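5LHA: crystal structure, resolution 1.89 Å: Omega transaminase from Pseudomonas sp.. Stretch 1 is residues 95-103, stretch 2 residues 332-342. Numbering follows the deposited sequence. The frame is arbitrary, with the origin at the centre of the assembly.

Stretch 1, residues 95-103: AHPRVFDLA
Stretch 2 (332-342) SGHPTACAAAL

Two helix N-termini, far apart in sequence, pack side by side in a largely apolar contact that is fastened at its start by one weak histidine-to-carbonyl hydrogen bond. Helix 97-103 and helix 335-342 run in broadly the same direction, with 38° between their N-to-C directions and a closest axial approach of 8.5 Å; together the stretches bury 475 Å². The register is set near the helix starts, where R98 CA lies 5.5 Å from P335 CA and V99 CA lies 5.3 Å from G333 CA.

Each helix is preceded by a histidine at the N-cap position, but the two side chains serve different ends. H334 (phi/psi -49/124, chi1 t, chi2 -77°) points away from the first stretch and caps its own helix: its ND1 accepts weak bonds from T336 N at 3.2 Å and A337 N at 3.4 Å. H96, extended at -159/162 with chi1 p and chi2 81°, points across the interface. Its NE2 donates to G333 O at 2.7 Å, a short but weak bond because the angle at the hydrogen is only 125°. The carbonyl lies at the ring edge, near its plane, while P335 covers one face: P335 CG sits 3.6 Å from the H96 ring centroid, 15° off the normal, in a CH-pi contact.

G333 adopts phi/psi 78/23, a positive phi, and an ideal CB here would lie a tight 3.2 Å from V99 CG2, so a side chain would crowd that of V99 (chi1 p).

Beyond this turn, both backbones are regular helix, with phi between about -52° and -72° and psi between about -33° and -50°. The CA-to-CB bond of C338 (chi1 m) points toward the first helix, its CB 3.7 Å from R98 O and its SG 3.9 Å from L102 CD2. L102 (chi1 t, chi2 p) points toward the second helix and has the largest covered area of the first stretch; its CD2 also meets A341 CB at 3.8 Å, and its CD1 reaches L342 CD2 at 3.9 Å. L342 starts sideways, but its m,t rotamer brings its end nearer, with CD1 3.8 Å from D101 CB.

R98 (m, m, p, chi4 70°) lays its aliphatic part over the second helix, CG 3.9 Å from P335 O and CD 4.2 Å from A339 CB. Within its own helix R98 is paired with D101 (chi1 m, chi2 -22°): R98 NE and NH2 donate to D101 OD2 at 3.0 and 3.2 Å in a salt bridge.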

ATOM      1  N   ALA A  95      34.835 -14.019  -0.819  1.00 25.42           N
ATOM      2  CA  ALA A  95      34.169 -15.235  -1.269  1.00 26.02           C
ATOM      3  C   ALA A  95      35.015 -16.442  -0.864  1.00 25.39           C
ATOM      4  O   ALA A  95      35.896 -16.336  -0.005  1.00 27.27           O
ATOM      5  CB  ALA A  95      33.888 -15.170  -2.780  1.00 25.74           C
ATOM      6  N   HIS A  96      34.742 -17.581  -1.490  1.00 23.85           N
ATOM      7  CA  HIS A  96      35.368 -18.858  -1.190  1.00 23.95           C
ATOM      8  C   HIS A  96      35.199 -19.745  -2.411  1.00 25.07           C
ATOM      9  O   HIS A  96      34.354 -19.461  -3.265  1.00 24.66           O
ATOM     10  CB  HIS A  96      34.728 -19.513   0.048  1.00 26.64           C
ATOM     11  CG  HIS A  96      33.252 -19.728  -0.081  1.00 26.93           C
ATOM     12  ND1 HIS A  96      32.714 -20.801  -0.758  1.00 26.47           N
ATOM     13  CD2 HIS A  96      32.202 -19.022   0.398  1.00 25.31           C
ATOM     14  CE1 HIS A  96      31.397 -20.735  -0.709  1.00 24.94           C
ATOM     15  NE2 HIS A  96      31.060 -19.668  -0.008  1.00 25.68           N
ATOM     16  N   PRO A  97      35.981 -20.823  -2.527  1.00 26.34           N
ATOM     17  CA  PRO A  97      35.990 -21.561  -3.806  1.00 27.20           C
ATOM     18  C   PRO A  97      34.649 -22.152  -4.220  1.00 27.10           C
ATOM     19  O   PRO A  97      34.296 -22.073  -5.405  1.00 27.96           O
ATOM     20  CB  PRO A  97      37.056 -22.639  -3.570  1.00 27.49           C
ATOM     21  CG  PRO A  97      37.990 -22.020  -2.602  1.00 26.68           C
ATOM     22  CD  PRO A  97      37.118 -21.211  -1.670  1.00 26.83           C
ATOM     23  N   ARG A  98      33.889 -22.734  -3.282  1.00 27.35           N
ATOM     24  CA  ARG A  98      32.701 -23.508  -3.644  1.00 28.51           C
ATOM     25  C   ARG A  98      31.641 -22.653  -4.330  1.00 28.18           C
ATOM     26  O   ARG A  98      30.887 -23.167  -5.167  1.00 26.87           O
ATOM     27  CB  ARG A  98      32.097 -24.176  -2.406  1.00 31.00           C
ATOM     28  CG  ARG A  98      32.930 -25.290  -1.802  1.00 34.05           C
ATOM     29  CD  ARG A  98      33.166 -26.482  -2.736  1.00 35.79           C
ATOM     30  NE  ARG A  98      34.309 -26.287  -3.630  1.00 36.45           N
ATOM     31  CZ  ARG A  98      35.577 -26.272  -3.238  1.00 36.80           C
ATOM     32  NH1 ARG A  98      35.888 -26.424  -1.959  1.00 37.73           N
ATOM     33  NH2 ARG A  98      36.540 -26.089  -4.127  1.00 37.52           N
ATOM     34  N   VAL A  99      31.523 -21.376  -3.952  1.00 28.42           N
ATOM     35  CA  VAL A  99      30.523 -20.506  -4.571  1.00 25.46           C
ATOM     36  C   VAL A  99      30.900 -20.169  -6.012  1.00 26.86           C
ATOM     37  O   VAL A  99      30.024 -20.030  -6.876  1.00 28.60           O
ATOM     38  CB  VAL A  99      30.303 -19.246  -3.710  1.00 22.93           C
ATOM     39  CG1 VAL A  99      31.552 -18.431  -3.598  1.00 22.19           C
ATOM     40  CG2 VAL A  99      29.210 -18.404  -4.307  1.00 22.27           C
ATOM     41  N   PHE A 100      32.193 -20.022  -6.299  1.00 27.46           N
ATOM     42  CA  PHE A 100      32.633 -19.913  -7.684  1.00 27.37           C
ATOM     43  C   PHE A 100      32.192 -21.128  -8.484  1.00 28.23           C
ATOM     44  O   PHE A 100      31.605 -21.000  -9.562  1.00 28.10           O
ATOM     45  CB  PHE A 100      34.151 -19.796  -7.746  1.00 28.28           C
ATOM     46  CG  PHE A 100      34.679 -18.436  -7.443  1.00 28.04           C
ATOM     47  CD1 PHE A 100      35.088 -18.119  -6.161  1.00 28.12           C
ATOM     48  CD2 PHE A 100      34.802 -17.485  -8.441  1.00 28.75           C
ATOM     49  CE1 PHE A 100      35.594 -16.875  -5.874  1.00 29.39           C
ATOM     50  CE2 PHE A 100      35.307 -16.233  -8.158  1.00 29.06           C
ATOM     51  CZ  PHE A 100      35.705 -15.929  -6.875  1.00 29.71           C
ATOM     52  N   ASP A 101      32.455 -22.325  -7.951  1.00 28.12           N
ATOM     53  CA  ASP A 101      32.230 -23.552  -8.705  1.00 28.93           C
ATOM     54  C   ASP A 101      30.776 -23.679  -9.135  1.00 29.78           C
ATOM     55  O   ASP A 101      30.487 -23.931 -10.311  1.00 31.08           O
ATOM     56  CB  ASP A 101      32.640 -24.764  -7.864  1.00 31.04           C
ATOM     57  CG  ASP A 101      34.103 -24.742  -7.467  1.00 32.64           C
ATOM     58  OD1 ASP A 101      34.905 -24.062  -8.142  1.00 34.47           O
ATOM     59  OD2 ASP A 101      34.457 -25.419  -6.479  1.00 32.54           O
ATOM     60  N   LEU A 102      29.844 -23.498  -8.191  1.00 30.54           N
ATOM     61  CA  LEU A 102      28.421 -23.696  -8.468  1.00 28.43           C
ATOM     62  C   LEU A 102      27.846 -22.585  -9.347  1.00 29.61           C
ATOM     63  O   LEU A 102      26.975 -22.844 -10.188  1.00 29.47           O
ATOM     64  CB  LEU A 102      27.648 -23.798  -7.149  1.00 26.27           C
ATOM     65  CG  LEU A 102      26.161 -24.128  -7.225  1.00 25.21           C
ATOM     66  CD1 LEU A 102      25.949 -25.435  -7.970  1.00 24.36           C
ATOM     67  CD2 LEU A 102      25.545 -24.186  -5.839  1.00 24.97           C
ATOM     68  N   ALA A 103      28.275 -21.336  -9.138  1.00 30.67           N
ATOM     69  CA  ALA A 103      27.818 -20.244  -9.998  1.00 32.90           C
ATOM     70  C   ALA A 103      28.240 -20.467 -11.447  1.00 36.39           C
ATOM     71  O   ALA A 103      27.440 -20.305 -12.375  1.00 38.93           O
ATOM     72  CB  ALA A 103      28.351 -18.907  -9.481  1.00 32.26           C
ATOM     73  N   SER A 332      23.868 -16.993   1.942  1.00 26.70           N
ATOM     74  CA  SER A 332      24.052 -16.994   0.494  1.00 28.74           C
ATOM     75  C   SER A 332      25.410 -17.574   0.138  1.00 29.68           C
ATOM     76  O   SER A 332      26.441 -17.088   0.612  1.00 31.67           O
ATOM     77  CB  SER A 332      23.920 -15.589  -0.091  1.00 28.58           C
ATOM     78  OG  SER A 332      22.569 -15.189  -0.161  1.00 28.70           O
ATOM     79  N   GLY A 333      25.403 -18.617  -0.691  1.00 29.37           N
ATOM     80  CA  GLY A 333      26.629 -19.247  -1.145  1.00 28.99           C
ATOM     81  C   GLY A 333      27.280 -20.170  -0.142  1.00 26.63           C
ATOM     82  O   GLY A 333      28.488 -20.407  -0.234  1.00 27.08           O
ATOM     83  N   HIS A 334      26.510 -20.700   0.808  1.00 24.15           N
ATOM     84  CA  HIS A 334      27.011 -21.539   1.885  1.00 22.24           C
ATOM     85  C   HIS A 334      27.910 -22.645   1.334  1.00 21.07           C
ATOM     86  O   HIS A 334      27.476 -23.413   0.461  1.00 21.18           O
ATOM     87  CB  HIS A 334      25.822 -22.127   2.656  1.00 22.38           C
ATOM     88  CG  HIS A 334      26.188 -22.761   3.964  1.00 20.74           C
ATOM     89  ND1 HIS A 334      26.778 -24.004   4.050  1.00 20.08           N
ATOM     90  CD2 HIS A 334      26.053 -22.322   5.239  1.00 19.33           C
ATOM     91  CE1 HIS A 334      26.989 -24.304   5.319  1.00 19.52           C
ATOM     92  NE2 HIS A 334      26.560 -23.298   6.061  1.00 19.38           N
ATOM     93  N   PRO A 335      29.158 -22.747   1.797  1.00 20.20           N
ATOM     94  CA  PRO A 335      30.086 -23.708   1.179  1.00 21.72           C
ATOM     95  C   PRO A 335      29.599 -25.137   1.273  1.00 23.23           C
ATOM     96  O   PRO A 335      29.714 -25.886   0.295  1.00 25.16           O
ATOM     97  CB  PRO A 335      31.396 -23.479   1.945  1.00 21.58           C
ATOM     98  CG  PRO A 335      31.280 -22.121   2.541  1.00 20.81           C
ATOM     99  CD  PRO A 335      29.826 -21.842   2.750  1.00 19.51           C
ATOM    100  N   THR A 336      29.073 -25.553   2.424  1.00 21.84           N
ATOM    101  CA  THR A 336      28.592 -26.924   2.509  1.00 22.78           C
ATOM    102  C   THR A 336      27.419 -27.137   1.559  1.00 23.64           C
ATOM    103  O   THR A 336      27.360 -28.152   0.851  1.00 23.36           O
ATOM    104  CB  THR A 336      28.211 -27.269   3.949  1.00 23.34           C
ATOM    105  OG1 THR A 336      29.299 -26.925   4.816  1.00 23.84           O
ATOM    106  CG2 THR A 336      27.916 -28.763   4.081  1.00 21.46           C
ATOM    107  N   ALA A 337      26.512 -26.155   1.479  1.00 23.20           N
ATOM    108  CA  ALA A 337      25.372 -26.259   0.576  1.00 23.96           C
ATOM    109  C   ALA A 337      25.821 -26.386  -0.870  1.00 25.21           C
ATOM    110  O   ALA A 337      25.328 -27.239  -1.613  1.00 29.19           O
ATOM    111  CB  ALA A 337      24.456 -25.044   0.746  1.00 24.97           C
ATOM    112  N   CYS A 338      26.775 -25.560  -1.281  1.00 24.53           N
ATOM    113  CA  CYS A 338      27.252 -25.620  -2.657  1.00 25.99           C
ATOM    114  C   CYS A 338      27.872 -26.980  -2.959  1.00 26.95           C
ATOM    115  O   CYS A 338      27.526 -27.629  -3.956  1.00 26.47           O
ATOM    116  CB  CYS A 338      28.262 -24.496  -2.893  1.00 28.59           C
ATOM    117  SG  CYS A 338      27.546 -22.838  -2.808  1.00 29.93           S
ATOM    118  N   ALA A 339      28.772 -27.438  -2.076  1.00 24.79           N
ATOM    119  CA  ALA A 339      29.424 -28.736  -2.228  1.00 25.16           C
ATOM    120  C   ALA A 339      28.420 -29.859  -2.441  1.00 24.01           C
ATOM    121  O   ALA A 339      28.609 -30.721  -3.310  1.00 24.37           O
ATOM    122  CB  ALA A 339      30.296 -29.029  -1.002  1.00 28.25           C
ATOM    123  N   ALA A 340      27.379 -29.905  -1.602  1.00 23.16           N
ATOM    124  CA  ALA A 340      26.336 -30.909  -1.775  1.00 21.64           C
ATOM    125  C   ALA A 340      25.606 -30.725  -3.100  1.00 24.02           C
ATOM    126  O   ALA A 340      25.237 -31.711  -3.749  1.00 27.19           O
ATOM    127  CB  ALA A 340      25.356 -30.874  -0.597  1.00 20.97           C
ATOM    128  N   ALA A 341      25.349 -29.474  -3.495  1.00 23.61           N
ATOM    129  CA  ALA A 341      24.683 -29.203  -4.766  1.00 25.66           C
ATOM    130  C   ALA A 341      25.456 -29.789  -5.941  1.00 27.14           C
ATOM    131  O   ALA A 341      24.870 -30.413  -6.837  1.00 18.83           O
ATOM    132  CB  ALA A 341      24.507 -27.695  -4.955  1.00 18.12           C
ATOM    133  N   LEU A 342      26.777 -29.579  -5.963  1.00 27.02           N
ATOM    134  CA  LEU A 342      27.592 -30.076  -7.071  1.00 28.18           C
ATOM    135  C   LEU A 342      27.478 -31.586  -7.207  1.00 30.93           C
ATOM    136  O   LEU A 342      27.364 -32.107  -8.325  1.00 31.11           O
ATOM    137  CB  LEU A 342      29.050 -29.653  -6.899  1.00 25.49           C
ATOM    138  CG  LEU A 342      29.260 -28.142  -7.029  1.00 25.01           C
ATOM    139  CD1 LEU A 342      30.638 -27.701  -6.540  1.00 25.12           C
ATOM    140  CD2 LEU A 342      29.038 -27.722  -8.461  1.00 26.95           C
TER